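PAN2-PAN3 deadenylation complex catalytic subunit pan2 (Neurospora crassa, PDB 4CZW) shortens the poly(A) tails of mRNA as the exonuclease of the PAN deadenylation complex, here as the ubiquitin-protease-like domain, predicted to be inactive, joined to the nuclease domain. Local coordinates at residues A67-A72 with R400-W405; D148-P153 with N171-V176. One frame throughout, in Å; residues are numbered along the deposited sequence.

Contact 2 is nested inside the loop that contact 1 closes: the chain passes through 67-72, then 148-153 and 171-176, and returns at 400-405. The centres of the two contacts lie about 13 Å apart. Contact 1 joins the end of helix 61-71 to the start of helix 404-407, whereas contact 2 packs segment 148-153, on helix 130-149, against the start of helix 172-180. They meet at His70, whose ring carbon CE1 packs against the carbonyl oxygen of Asp148 and CG2 of Thr152 while NE2 binds zinc. Both contacts build on the ubiquitin-protease-like scaffold, and Trp405 also reaches helix 529-541 of the exonuclease.

Contact 1: A67-A72 with R400-W405; sequences ALQHAA and RFNMDW. With ZN (zinc ion), chain B.
Leu68 lies over one face of the Trp405 indole, its CB 3.8 Å from the centroid of the five-membered ring and only 6° off the normal, a clear CH-pi contact. Leu68 CD1 continues along the indole to CE2, 3.7 Å away. Ala72 approaches near the ring plane, its CB 3.8 Å from Trp405 CB. The amide of Gln69 stands almost perpendicular to the indole, its OE1 resting 3.7 Å from Trp405 CB. Gln69 NE2 has its main partner in Asn65 OD1, and adds a weak hydrogen bond to Asn402 OD1 (2.9 Å, bent to 127° at the hydrogen). Asn402 OD1 also accepts from Asp404 N at 3.2 Å, with the donor above the carbonyl plane; this Asx turn leads the chain into helix 404-407. Ser156 holds Asp404 OD2 from the next shell. The indole of Trp405 takes the crowded position between backbone N and carbonyl carbon (chi1 67°), and it also touches Gln93 of helix 81-94 and Trp537 and Asn541 of helix 529-541. An alanine here would probably loosen the join between these helices, since the face that Leu68 covers and the contacts with Trp537 would be gone. The same turn of helix 61-71 carries Leu68 and Gln69, which meet segment 400-405, and His70, whose NE2 binds zinc with Cys75, Cys80 and Cys83 in a site of three cysteines and one histidine.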
# COMPACT_ATOMS: atom_id res chain seq x y z
N ALA A 67 -6.66 -1.24 7.10
CA ALA A 67 -5.91 -0.04 6.75
C ALA A 67 -6.84 1.10 6.34
O ALA A 67 -6.62 2.25 6.71
CB ALA A 67 -4.92 -0.34 5.64
N LEU A 68 -7.88 0.76 5.58
CA LEU A 68 -8.81 1.76 5.08
C LEU A 68 -9.66 2.36 6.20
O LEU A 68 -9.96 3.56 6.18
CB LEU A 68 -9.72 1.16 4.00
CG LEU A 68 -9.04 0.84 2.67
CD1 LEU A 68 -10.01 0.14 1.73
CD2 LEU A 68 -8.50 2.10 2.03
N GLN A 69 -10.05 1.53 7.16
CA GLN A 69 -10.84 2.00 8.29
C GLN A 69 -10.04 2.98 9.16
O GLN A 69 -10.61 3.83 9.82
CB GLN A 69 -11.33 0.83 9.14
CG GLN A 69 -12.26 -0.14 8.42
CD GLN A 69 -13.60 0.46 8.07
OE1 GLN A 69 -14.01 1.47 8.64
NE2 GLN A 69 -14.30 -0.16 7.13
N HIS A 70 -8.72 2.83 9.14
CA HIS A 70 -7.85 3.73 9.89
C HIS A 70 -7.51 4.99 9.11
O HIS A 70 -7.54 6.10 9.64
CB HIS A 70 -6.56 3.02 10.30
CG HIS A 70 -5.53 3.94 10.88
ND1 HIS A 70 -5.63 4.47 12.15
CD2 HIS A 70 -4.39 4.44 10.35
CE1 HIS A 70 -4.59 5.25 12.38
NE2 HIS A 70 -3.82 5.25 11.31
N ALA A 71 -7.16 4.81 7.83
CA ALA A 71 -6.78 5.92 6.97
C ALA A 71 -7.91 6.93 6.81
O ALA A 71 -7.68 8.11 6.57
CB ALA A 71 -6.32 5.41 5.62
N ALA A 72 -9.14 6.45 6.94
CA ALA A 72 -10.32 7.29 6.76
C ALA A 72 -10.63 8.13 8.00
O ALA A 72 -11.57 8.93 7.99
CB ALA A 72 -11.52 6.44 6.39
N ARG A 400 -15.34 -10.65 1.71
CA ARG A 400 -15.94 -9.71 2.65
C ARG A 400 -15.32 -8.32 2.53
O ARG A 400 -14.12 -8.19 2.26
CB ARG A 400 -15.79 -10.22 4.09
CG ARG A 400 -16.60 -11.47 4.40
CD ARG A 400 -18.09 -11.18 4.43
NE ARG A 400 -18.40 -10.08 5.35
CZ ARG A 400 -18.58 -10.23 6.66
NH1 ARG A 400 -18.48 -11.43 7.21
NH2 ARG A 400 -18.87 -9.18 7.42
N PHE A 401 -16.14 -7.29 2.72
CA PHE A 401 -15.66 -5.91 2.67
C PHE A 401 -16.62 -4.98 3.41
O PHE A 401 -17.76 -5.34 3.68
CB PHE A 401 -15.49 -5.45 1.22
CG PHE A 401 -16.78 -5.34 0.45
CD1 PHE A 401 -17.36 -6.46 -0.13
CD2 PHE A 401 -17.41 -4.12 0.31
CE1 PHE A 401 -18.54 -6.36 -0.83
CE2 PHE A 401 -18.60 -4.01 -0.39
CZ PHE A 401 -19.16 -5.13 -0.96
N ASN A 402 -16.14 -3.79 3.73
CA ASN A 402 -16.95 -2.79 4.42
C ASN A 402 -16.66 -1.39 3.89
O ASN A 402 -15.51 -0.96 3.85
CB ASN A 402 -16.71 -2.86 5.93
CG ASN A 402 -17.57 -1.89 6.71
OD1 ASN A 402 -17.13 -0.81 7.07
ND2 ASN A 402 -18.81 -2.29 6.97
N MSE A 403 -17.72 -0.68 3.49
CA MSE A 403 -17.56 0.61 2.83
C MSE A 403 -17.83 1.80 3.76
O MSE A 403 -17.96 2.93 3.29
CB MSE A 403 -18.49 0.69 1.62
CG MSE A 403 -18.23 -0.36 0.55
SE MSE A 403 -16.44 -0.23 -0.20
CE MSE A 403 -16.49 1.63 -0.78
N ASP A 404 -17.90 1.54 5.06
CA ASP A 404 -18.19 2.59 6.02
C ASP A 404 -17.04 3.60 6.13
O ASP A 404 -17.25 4.74 6.53
CB ASP A 404 -18.50 2.00 7.39
CG ASP A 404 -19.68 1.05 7.37
OD1 ASP A 404 -20.49 1.13 6.42
OD2 ASP A 404 -19.81 0.23 8.30
N TRP A 405 -15.84 3.16 5.78
CA TRP A 405 -14.68 4.05 5.80
C TRP A 405 -14.86 5.16 4.77
O TRP A 405 -14.39 6.29 4.97
CB TRP A 405 -13.39 3.27 5.51
CG TRP A 405 -13.30 2.71 4.12
CD1 TRP A 405 -13.73 1.48 3.71
CD2 TRP A 405 -12.76 3.35 2.96
NE1 TRP A 405 -13.48 1.32 2.36
CE2 TRP A 405 -12.89 2.45 1.88
CE3 TRP A 405 -12.18 4.60 2.73
CZ2 TRP A 405 -12.46 2.77 0.59
CZ3 TRP A 405 -11.75 4.91 1.45
CH2 TRP A 405 -11.89 4.00 0.40
ZN ZN B . -2.69 6.84 10.72

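Contact 2: D148-P153 with N171-V176; sequences DYKGTP and NPLDLV
The Tyr149 side chain projects with CG anti to the backbone N (chi1 -178°), which sends the ring toward the first turn of helix 172-180. At its base, CB is 4.2 Å from Val176 CG2. Beyond CG, CD2 meets Val176 CB at 3.7 Å, the two side chains sliding past each other in opposite directions. CE2 then reaches Pro172, 4.0 Å from its CB, with the carbonyl oxygen of Pro172 in plane at the ring edge. At the tip, OH lies 3.6 Å from Leu175 CD2. The helix met here has an asparagine N-cap: Asn171 OD1 accepts from Asp174 N at 3.2 Å, and its ND2 donates back to Asp174 OD2, while Pro172 opens the first turn. Around the Tyr149 ring, Met66 of helix 61-71, Leu82 of helix 81-94 and Glu160 of helix 158-163 add further contacts. Lys150 reaches the same helix separately, its chain bent at chi3 so that CE packs 3.7 Å from Val176 CG1, crossing that side chain at about a right angle, and NZ comes 4.0 Å from Leu173 CG.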
# COMPACT_ATOMS: atom_id res chain seq x y z
N ASP A 148 -0.57 1.42 15.35
CA ASP A 148 -1.16 2.52 14.60
C ASP A 148 -2.68 2.41 14.61
O ASP A 148 -3.39 3.42 14.66
CB ASP A 148 -0.65 2.54 13.16
CG ASP A 148 0.77 3.08 13.05
OD1 ASP A 148 1.21 3.80 13.97
OD2 ASP A 148 1.43 2.79 12.03
N TYR A 149 -3.17 1.18 14.57
CA TYR A 149 -4.60 0.91 14.51
C TYR A 149 -5.31 1.31 15.81
O TYR A 149 -6.46 1.74 15.79
CB TYR A 149 -4.85 -0.57 14.21
CG TYR A 149 -6.30 -0.95 14.08
CD1 TYR A 149 -6.97 -0.79 12.87
CD2 TYR A 149 -7.00 -1.47 15.16
CE1 TYR A 149 -8.31 -1.14 12.75
CE2 TYR A 149 -8.34 -1.83 15.04
CZ TYR A 149 -8.98 -1.66 13.83
OH TYR A 149 -10.31 -2.01 13.71
N LYS A 150 -4.61 1.16 16.93
CA LYS A 150 -5.20 1.44 18.23
C LYS A 150 -4.95 2.88 18.67
O LYS A 150 -5.44 3.31 19.71
CB LYS A 150 -4.65 0.47 19.28
CG LYS A 150 -3.14 0.54 19.46
CD LYS A 150 -2.65 -0.53 20.42
CE LYS A 150 -3.00 -1.92 19.93
NZ LYS A 150 -2.51 -2.98 20.86
N GLY A 151 -4.18 3.62 17.88
CA GLY A 151 -3.88 5.01 18.18
C GLY A 151 -5.12 5.88 18.17
O GLY A 151 -5.31 6.73 19.04
N THR A 152 -5.97 5.67 17.16
CA THR A 152 -7.23 6.38 17.05
C THR A 152 -8.33 5.42 16.60
O THR A 152 -8.09 4.55 15.77
CB THR A 152 -7.12 7.57 16.06
OG1 THR A 152 -8.42 8.13 15.84
CG2 THR A 152 -6.54 7.11 14.73
N PRO A 153 -9.54 5.57 17.17
CA PRO A 153 -10.67 4.69 16.85
C PRO A 153 -10.98 4.65 15.36
O PRO A 153 -11.22 5.69 14.76
CB PRO A 153 -11.83 5.33 17.63
CG PRO A 153 -11.18 6.03 18.76
CD PRO A 153 -9.88 6.55 18.22
N ASN A 171 -13.56 -3.40 20.96
CA ASN A 171 -12.61 -2.30 21.06
C ASN A 171 -11.34 -2.63 20.28
O ASN A 171 -10.95 -3.80 20.20
CB ASN A 171 -12.28 -1.99 22.52
CG ASN A 171 -11.50 -3.10 23.19
OD1 ASN A 171 -10.27 -3.09 23.19
ND2 ASN A 171 -12.21 -4.07 23.76
N PRO A 172 -10.70 -1.61 19.68
CA PRO A 172 -9.52 -1.75 18.82
C PRO A 172 -8.41 -2.63 19.39
O PRO A 172 -7.81 -3.40 18.64
CB PRO A 172 -9.04 -0.31 18.66
CG PRO A 172 -10.28 0.49 18.75
CD PRO A 172 -11.14 -0.20 19.76
N LEU A 173 -8.13 -2.51 20.69
CA LEU A 173 -7.03 -3.25 21.30
C LEU A 173 -7.25 -4.76 21.21
O LEU A 173 -6.35 -5.50 20.82
CB LEU A 173 -6.86 -2.83 22.77
CG LEU A 173 -5.56 -3.25 23.48
CD1 LEU A 173 -5.15 -2.19 24.49
CD2 LEU A 173 -5.71 -4.60 24.17
N ASP A 174 -8.45 -5.21 21.58
CA ASP A 174 -8.78 -6.63 21.53
C ASP A 174 -8.90 -7.11 20.09
O ASP A 174 -8.58 -8.26 19.78
CB ASP A 174 -10.08 -6.90 22.29
CG ASP A 174 -10.04 -6.41 23.72
OD1 ASP A 174 -8.93 -6.28 24.28
OD2 ASP A 174 -11.12 -6.13 24.28
N LEU A 175 -9.38 -6.22 19.22
CA LEU A 175 -9.65 -6.58 17.84
C LEU A 175 -8.37 -6.81 17.04
O LEU A 175 -8.21 -7.83 16.38
CB LEU A 175 -10.50 -5.51 17.17
CG LEU A 175 -11.05 -5.93 15.80
CD1 LEU A 175 -11.83 -7.22 15.95
CD2 LEU A 175 -11.92 -4.83 15.21
N VAL A 176 -7.45 -5.84 17.10
CA VAL A 176 -6.21 -5.92 16.35
C VAL A 176 -5.35 -7.08 16.85
O VAL A 176 -4.51 -7.60 16.12
CB VAL A 176 -5.41 -4.59 16.43
CG1 VAL A 176 -4.85 -4.38 17.83
CG2 VAL A 176 -4.30 -4.56 15.39